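Local atomic coordinates of putative ABC transporter amino acid-binding protein (Sinorhizobium meliloti, PDB entry 2Q88), a protein that binds the compatible solutes ectoine and hydroxyectoine, probably as the substrate-binding component of an ABC transporter for osmoprotection. Residues Y116-N122 against A142-R148. Residues are numbered along the deposited sequence; the frame is centred on the assembly and turned at random.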
# COMPACT_ATOMS: atom_id res chain seq x y z
N TYR A 116 14.84 6.29 10.14
CA TYR A 116 15.61 5.85 8.97
C TYR A 116 17.02 6.43 9.00
O TYR A 116 17.95 5.83 8.45
CB TYR A 116 14.91 6.20 7.67
CG TYR A 116 13.67 5.38 7.42
CD1 TYR A 116 12.41 5.91 7.67
CD2 TYR A 116 13.76 4.07 6.95
CE1 TYR A 116 11.24 5.16 7.43
CE2 TYR A 116 12.59 3.30 6.70
CZ TYR A 116 11.34 3.86 6.96
OH TYR A 116 10.16 3.13 6.75
N LYS A 117 17.17 7.57 9.67
CA LYS A 117 18.49 8.19 9.89
C LYS A 117 19.38 7.30 10.74
O LYS A 117 20.57 7.18 10.48
CB LYS A 117 18.32 9.56 10.55
CG LYS A 117 19.59 10.40 10.56
CD LYS A 117 19.29 11.79 11.10
CE LYS A 117 19.27 11.79 12.61
NZ LYS A 117 20.60 11.47 13.19
N ASP A 118 18.80 6.67 11.75
CA ASP A 118 19.55 5.78 12.64
C ASP A 118 20.19 4.63 11.85
O ASP A 118 21.30 4.20 12.15
CB ASP A 118 18.63 5.22 13.72
CG ASP A 118 18.31 6.24 14.79
OD1 ASP A 118 19.07 7.23 14.93
OD2 ASP A 118 17.34 6.14 15.56
N ILE A 119 19.47 4.17 10.83
CA ILE A 119 19.96 3.10 9.97
C ILE A 119 21.08 3.62 9.08
O ILE A 119 22.08 2.93 8.88
CB ILE A 119 18.82 2.53 9.10
CG1 ILE A 119 17.66 2.04 9.97
CG2 ILE A 119 19.34 1.36 8.22
CD1 ILE A 119 16.39 1.77 9.18
N ALA A 120 20.91 4.83 8.55
CA ALA A 120 21.93 5.44 7.71
C ALA A 120 23.23 5.65 8.48
O ALA A 120 24.32 5.44 7.94
CB ALA A 120 21.44 6.75 7.13
N ASP A 121 23.10 6.03 9.75
CA ASP A 121 24.24 6.33 10.63
C ASP A 121 25.10 5.12 11.05
O ASP A 121 26.26 5.28 11.43
CB ASP A 121 23.74 7.03 11.89
CG ASP A 121 23.26 8.45 11.63
OD1 ASP A 121 23.63 9.05 10.59
OD2 ASP A 121 22.52 9.07 12.42
N ASN A 122 24.52 3.93 11.01
CA ASN A 122 25.21 2.70 11.40
C ASN A 122 25.56 1.90 10.15
O ASN A 122 24.66 1.40 9.49
CB ASN A 122 24.30 1.87 12.33
CG ASN A 122 24.94 0.59 12.82
OD1 ASN A 122 25.90 0.10 12.22
ND2 ASN A 122 24.42 0.04 13.91
N ALA A 142 17.22 9.00 3.46
CA ALA A 142 17.88 9.25 4.75
C ALA A 142 19.38 9.04 4.64
O ALA A 142 20.14 9.36 5.58
CB ALA A 142 17.30 8.34 5.83
N GLY A 143 19.82 8.50 3.51
CA GLY A 143 21.23 8.27 3.27
C GLY A 143 21.69 6.84 3.45
O GLY A 143 22.89 6.58 3.43
N VAL A 144 20.77 5.89 3.64
CA VAL A 144 21.17 4.48 3.68
C VAL A 144 21.61 4.12 2.26
O VAL A 144 20.84 4.30 1.31
CB VAL A 144 20.04 3.54 4.15
CG1 VAL A 144 20.55 2.11 4.29
CG2 VAL A 144 19.45 4.04 5.46
N PRO A 145 22.86 3.66 2.11
CA PRO A 145 23.39 3.26 0.80
C PRO A 145 22.55 2.15 0.18
O PRO A 145 21.97 1.34 0.91
CB PRO A 145 24.78 2.71 1.14
CG PRO A 145 25.13 3.35 2.42
CD PRO A 145 23.87 3.50 3.17
N ARG A 146 22.52 2.09 -1.15
CA ARG A 146 21.72 1.11 -1.88
C ARG A 146 21.99 -0.32 -1.40
O ARG A 146 21.06 -1.12 -1.26
CB ARG A 146 21.97 1.23 -3.39
CG ARG A 146 21.24 0.22 -4.26
CD ARG A 146 19.74 0.44 -4.36
NE ARG A 146 18.99 -0.33 -3.36
CZ ARG A 146 17.66 -0.43 -3.34
NH1 ARG A 146 16.95 0.21 -4.26
NH2 ARG A 146 17.05 -1.16 -2.42
N ASP A 147 23.25 -0.64 -1.11
CA ASP A 147 23.62 -2.00 -0.73
C ASP A 147 23.20 -2.40 0.69
O ASP A 147 23.31 -3.57 1.06
CB ASP A 147 25.10 -2.29 -1.02
CG ASP A 147 26.05 -1.41 -0.21
OD1 ASP A 147 25.62 -0.63 0.67
OD2 ASP A 147 27.28 -1.42 -0.41
N ARG A 148 22.70 -1.44 1.47
CA ARG A 148 22.15 -1.73 2.81
C ARG A 148 20.63 -1.61 2.85
O ARG A 148 20.02 -1.79 3.91
CB ARG A 148 22.77 -0.81 3.87
CG ARG A 148 24.26 -0.99 4.03
CD ARG A 148 24.77 -0.60 5.40
NE ARG A 148 25.12 0.81 5.52
CZ ARG A 148 24.47 1.71 6.26
NH1 ARG A 148 23.36 1.39 6.93
NH2 ARG A 148 24.91 2.96 6.32
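Arg148 reaches from the loop before strand 149-151 to the C-terminal end of helix 116-121, where its guanidinium bonds two successive carbonyls. NH1 donates to Ile119 O at 2.8 Å, with an N-H...O angle of 162°. NH2 donates to Ala120 O at 3.0 Å. Both oxygens lie near the guanidinium plane, although each carbonyl is met from above its own plane. A bend at chi3 (-88°) turns the group onto the helix end. Pro145 CD lies over one face and the Asn122 backbone over the other, so the plane is sandwiched near its rim; NH1 also bonds Ala125 O.

Beside these hydrogen bonds the packing is close and mostly of methyl groups, against each other and against backbone. With CG2 anti to its carbonyl carbon, Val144 sets that methyl 3.5 Å from Ala120 N and also against Ile119 CG2. Ala120 CB in turn sits 3.3 Å from Ala142 O, against the Schellman motif that ends helix 134-141 at Gly143. Ala142 CB rests on Tyr116 CB (3.7 Å), while the Tyr116 ring leads off into the core, touching Glu135 of the ectoine pocket, its OH bonded to Ser171 and its ring edge-to-face with Phe103.

The other side of helix 116-121 is looser: Lys117 and Asp121 point outward and pair with each other in an exposed salt bridge, and Lys117 barely meets the loop. The contact thus seats helix 116-121 against the connection from helix 134-141 to strand 149-151, on the outer part of one lobe of the periplasmic-binding-protein fold. Carbonyls at a helix C-terminus carry partial negative charge, so the cationic Arg148 probably gains electrostatically as well as through its bonds.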